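Local structure of amino Transferase (Eubacterium rectale, 3ELE) at the interface of chains A and B. The protein is a pyridoxal-5'-phosphate-dependent aminotransferase of the class I and II family that moves amino groups from amino acids to keto acids. Sequence-based numbering; all coordinates share one arbitrary frame. Chains: chain A/B, Amino Transferase.

Contact 1: the interface of chains A and B. Residues chain A 54, 57-58, 61, 291-292; chain B 57, 61, 70, 291.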
loop_
_atom_site.group_PDB
_atom_site.type_symbol
_atom_site.label_atom_id
_atom_site.label_comp_id
_atom_site.label_asym_id
_atom_site.label_seq_id
_atom_site.Cartn_x
_atom_site.Cartn_y
_atom_site.Cartn_z
ATOM N N ASN A 54 -16.415 -14.694 4.430
ATOM C CA ASN A 54 -17.605 -14.103 3.788
ATOM C C ASN A 54 -18.755 -13.852 4.771
ATOM O O ASN A 54 -19.403 -12.804 4.697
ATOM C CB ASN A 54 -18.062 -14.939 2.573
ATOM C CG ASN A 54 -17.165 -14.754 1.330
ATOM O OD1 ASN A 54 -16.253 -13.906 1.279
ATOM N ND2 ASN A 54 -17.436 -15.557 0.315
ATOM N N ILE A 57 -17.641 -10.755 6.839
ATOM C CA ILE A 57 -17.766 -9.550 5.989
ATOM C C ILE A 57 -19.241 -9.109 5.913
ATOM O O ILE A 57 -19.548 -7.917 6.069
ATOM C CB ILE A 57 -17.199 -9.763 4.563
ATOM C CG1 ILE A 57 -15.679 -9.905 4.580
ATOM C CG2 ILE A 57 -17.536 -8.578 3.648
ATOM C CD1 ILE A 57 -15.109 -10.387 3.261
ATOM N N LYS A 58 -20.136 -10.073 5.674
ATOM C CA LYS A 58 -21.584 -9.816 5.654
ATOM C C LYS A 58 -22.090 -9.202 6.970
ATOM O O LYS A 58 -22.864 -8.244 6.941
ATOM C CB LYS A 58 -22.377 -11.092 5.308
ATOM C CG LYS A 58 -22.381 -11.408 3.810
ATOM C CD LYS A 58 -23.151 -12.701 3.432
ATOM C CE LYS A 58 -22.326 -13.981 3.696
ATOM N NZ LYS A 58 -22.937 -15.217 3.113
ATOM N N VAL A 61 -20.734 -5.387 7.476
ATOM C CA VAL A 61 -21.501 -4.556 6.544
ATOM C C VAL A 61 -22.966 -4.353 7.011
ATOM O O VAL A 61 -23.520 -3.265 6.835
ATOM C CB VAL A 61 -21.394 -5.135 5.089
ATOM C CG1 VAL A 61 -22.500 -4.658 4.201
ATOM C CG2 VAL A 61 -20.003 -4.808 4.490
ATOM N N LEU A 291 -12.090 -2.854 6.824
ATOM C CA LEU A 291 -13.061 -3.975 6.761
ATOM C C LEU A 291 -12.356 -5.295 7.090
ATOM O O LEU A 291 -12.859 -6.090 7.900
ATOM C CB LEU A 291 -13.746 -4.053 5.379
ATOM C CG LEU A 291 -14.595 -5.283 5.042
ATOM C CD1 LEU A 291 -15.701 -5.379 6.046
ATOM C CD2 LEU A 291 -15.144 -5.220 3.622
ATOM N N PHE A 292 -11.173 -5.483 6.488
ATOM C CA PHE A 292 -10.365 -6.705 6.676
ATOM C C PHE A 292 -9.692 -6.776 8.046
ATOM O O PHE A 292 -9.609 -7.862 8.603
ATOM C CB PHE A 292 -9.419 -6.942 5.495
ATOM C CG PHE A 292 -10.151 -7.060 4.182
ATOM C CD1 PHE A 292 -11.039 -8.110 3.959
ATOM C CD2 PHE A 292 -10.006 -6.115 3.185
ATOM C CE1 PHE A 292 -11.753 -8.195 2.755
ATOM C CE2 PHE A 292 -10.710 -6.203 1.979
ATOM C CZ PHE A 292 -11.578 -7.224 1.773
ATOM N N ILE B 57 -21.164 -4.798 -1.378
ATOM C CA ILE B 57 -20.250 -5.701 -0.644
ATOM C C ILE B 57 -20.994 -7.007 -0.246
ATOM O O ILE B 57 -20.445 -8.093 -0.424
ATOM C CB ILE B 57 -19.583 -5.014 0.578
ATOM C CG1 ILE B 57 -18.662 -3.870 0.133
ATOM C CG2 ILE B 57 -18.727 -6.013 1.378
ATOM C CD1 ILE B 57 -18.226 -2.964 1.264
ATOM N N VAL B 61 -19.897 -10.693 -1.933
ATOM C CA VAL B 61 -19.609 -11.792 -0.996
ATOM C C VAL B 61 -20.634 -12.957 -1.089
ATOM O O VAL B 61 -20.263 -14.131 -0.964
ATOM C CB VAL B 61 -19.426 -11.213 0.451
ATOM C CG1 VAL B 61 -19.624 -12.233 1.511
ATOM C CG2 VAL B 61 -18.022 -10.520 0.568
ATOM N N HIS B 70 -11.762 -12.746 -4.190
ATOM C CA HIS B 70 -10.633 -12.396 -3.276
ATOM C C HIS B 70 -9.223 -12.579 -3.858
ATOM O O HIS B 70 -8.222 -12.335 -3.166
ATOM C CB HIS B 70 -10.753 -13.187 -1.964
ATOM C CG HIS B 70 -12.046 -12.981 -1.236
ATOM N ND1 HIS B 70 -12.354 -11.800 -0.596
ATOM C CD2 HIS B 70 -13.093 -13.816 -1.011
ATOM C CE1 HIS B 70 -13.548 -11.904 -0.037
ATOM N NE2 HIS B 70 -14.015 -13.123 -0.260
ATOM N N LEU B 291 -12.063 -6.791 -3.560
ATOM C CA LEU B 291 -13.489 -6.557 -3.207
ATOM C C LEU B 291 -13.959 -5.137 -3.531
ATOM O O LEU B 291 -15.051 -4.952 -4.058
ATOM C CB LEU B 291 -13.731 -6.807 -1.703
ATOM C CG LEU B 291 -15.165 -6.620 -1.161
ATOM C CD1 LEU B 291 -16.122 -7.523 -1.906
ATOM C CD2 LEU B 291 -15.209 -6.879 0.333
HETATM O O HOH W 1 -20.155 -16.787 0.381
#
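A:Ile57 and B:Ile57 meet branch to branch near the two-fold axis, each on the helix 51-63 of its own chain. Their side chains cross at about a right angle, and the CG2 methyls touch at 3.6 Å. In A:Ile57 that methyl lies anti to the backbone N while CG1 turns beside it (chi1 -69°), which points CG2 at the axis and lets CD1 run alongside the imidazole of B:His70. The two valines flank this centre. CG2 of A:Val61 packs on CG2 of B:Ile57, and B:Val61 puts its two methyls to separate use: CG2 faces CG2 of A:Ile57 at 3.7 Å, whereas CG1 presses on CB of A:Asn54 at 3.3 Å and also meets the aliphatic stem of A:Lys58.

Polar contacts edge this apolar seam. A:Asn54 and B:His70 reach tip to tip, with amide and ring planes 36° apart. NE2 of the imidazole donates to the amide oxygen OD1 at 2.8 Å, fairly straight at 158° and on a carbonyl lone pair. Its other end, ND2, is joined through water 1 to the backbone O of B:Val61, with 3.0 Å from ND2 to the water oxygen; bonds at both ends would hold the amide against flipping.

Beyond the helix pair, A:Leu291 and B:Leu291 also cross nearly at right angles, CD2 against CD2 at 3.7 Å, and the ring tip CZ of A:Phe292 rests beside CD2 of B:Leu291. The patch thus joins helices 51-63 and 290-296 of both subunits across the axis, with helix 66-70 of chain B joining at the side, and probably helps hold together the dimer typical of this aminotransferase family.

Contact 2: the interface of chains A and B. Residues chain A 117-118, 278-279, 282; chain B 8, 11, 139, 143.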
loop_
_atom_site.group_PDB
_atom_site.type_symbol
_atom_site.label_atom_id
_atom_site.label_comp_id
_atom_site.label_asym_id
_atom_site.label_seq_id
_atom_site.Cartn_x
_atom_site.Cartn_y
_atom_site.Cartn_z
ATOM N N ARG A 117 13.045 -1.056 3.980
ATOM C CA ARG A 117 13.028 0.409 4.083
ATOM C C ARG A 117 13.448 0.892 5.486
ATOM O O ARG A 117 14.250 1.813 5.613
ATOM C CB ARG A 117 11.648 0.949 3.704
ATOM C CG ARG A 117 11.521 2.461 3.570
ATOM C CD ARG A 117 12.566 3.066 2.635
ATOM N NE ARG A 117 12.305 4.479 2.345
ATOM C CZ ARG A 117 11.578 4.961 1.331
ATOM N NH1 ARG A 117 11.025 4.169 0.430
ATOM N NH2 ARG A 117 11.436 6.276 1.199
ATOM N N ALA A 118 12.921 0.246 6.527
ATOM C CA ALA A 118 13.274 0.573 7.921
ATOM C C ALA A 118 14.724 0.234 8.262
ATOM O O ALA A 118 15.374 0.954 8.988
ATOM C CB ALA A 118 12.324 -0.146 8.915
ATOM N N GLY A 278 7.517 4.583 10.455
ATOM C CA GLY A 278 8.058 5.566 9.524
ATOM C C GLY A 278 8.205 5.065 8.090
ATOM O O GLY A 278 7.924 5.800 7.158
ATOM N N ALA A 279 8.648 3.816 7.934
ATOM C CA ALA A 279 8.786 3.183 6.626
ATOM C C ALA A 279 7.409 3.032 5.968
ATOM O O ALA A 279 7.253 3.357 4.788
ATOM C CB ALA A 279 9.507 1.832 6.744
ATOM N N ALA A 282 6.400 6.458 4.832
ATOM C CA ALA A 282 7.221 6.840 3.650
ATOM C C ALA A 282 6.813 6.156 2.334
ATOM O O ALA A 282 7.006 6.719 1.248
ATOM C CB ALA A 282 8.681 6.543 3.913
HETATM N N MSE B 8 13.625 7.292 8.799
HETATM C CA MSE B 8 12.438 6.456 9.031
HETATM C C MSE B 8 12.107 6.439 10.524
HETATM O O MSE B 8 10.947 6.509 10.873
HETATM C CB MSE B 8 12.632 5.039 8.509
HETATM C CG MSE B 8 12.864 4.941 7.020
HETATM SE SE MSE B 8 11.492 5.672 5.971
HETATM C CE MSE B 8 12.151 7.481 5.699
ATOM N N LEU B 11 10.429 9.827 11.142
ATOM C CA LEU B 11 9.088 9.791 10.533
ATOM C C LEU B 11 8.085 9.003 11.358
ATOM O O LEU B 11 6.909 9.335 11.350
ATOM C CB LEU B 11 9.070 9.215 9.097
ATOM C CG LEU B 11 9.236 10.074 7.848
ATOM C CD1 LEU B 11 8.843 9.230 6.635
ATOM C CD2 LEU B 11 8.352 11.299 7.891
ATOM N N VAL B 139 6.264 14.612 2.962
ATOM C CA VAL B 139 6.669 13.242 3.247
ATOM C C VAL B 139 6.781 12.438 1.955
ATOM O O VAL B 139 7.813 11.796 1.742
ATOM C CB VAL B 139 5.794 12.550 4.331
ATOM C CG1 VAL B 139 6.180 11.059 4.496
ATOM C CG2 VAL B 139 5.918 13.308 5.695
ATOM N N ALA B 143 10.240 11.183 0.309
ATOM C CA ALA B 143 10.356 9.721 0.219
ATOM C C ALA B 143 10.686 9.288 -1.205
ATOM O O ALA B 143 11.335 8.282 -1.391
ATOM C CB ALA B 143 9.058 9.008 0.727
#
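The selenium of B:Met8, a selenomethionine, lies against helix 269-282 of chain A, where small residues let it come close to the backbone. SE sits 3.6 Å from CB of A:Ala282 and 3.7 Å from CA of A:Ala279. Bends at chi2 (-58°) and chi3 fold the side chain back on itself, so that the selenium, more than the terminal CE, carries the contact. One turn further along helix 6-13, B:Leu11 continues this close packing: its CB lies 3.8 Å from CA of A:Gly278, and its CD1 methyl touches CB of A:Ala282. B:Ala143 also sets its CB against CB of A:Ala282. The backbone O of B:Met8 comes near CA of A:Gly278, where there is no side chain to hold it off.

The contact is looser around A:Arg117. Its CG is anti to the backbone N (chi1 -172°) and the chain bends at chi2, crossing B:Met8 obliquely with CG 4.0 Å and NE 3.9 Å from SE. The guanidinium then reaches on to B:Ala143, whose CA lies in plane at its edge. Here NH2 makes a weak hydrogen bond to the backbone O of B:Ala143, 3.3 Å long and bent to 134° at the hydrogen. An alanine in place of A:Arg117 would probably leave that carbonyl without this donor and open a gap along the selenium, where CG and NE now pack.

This helix-to-helix part of the two-fold dimer interface probably anchors the N-terminal helix 6-13 of chain B on its partner: it lies over the C-terminal part of helix 269-282 and beside the end of helix 108-119 in chain A, while B:Ala143 closes the patch from the end of its own helix 137-143.

Contact 1 and contact 2 lie about 30 Å apart, measured between the centres of their C-alpha atoms, and share no residue. They belong to the same two-fold A–B interface. Contact 1 is centred on like helices meeting at the axis, contact 2 on unlike ones to its side; both have twins with the chains exchanged. Along the chain they come close at one place, where helix 269-282 is soon followed by helix 290-296. Spacing the attachments this widely probably resists rocking of one subunit against the other and ties each N-terminal helix to its neighbour.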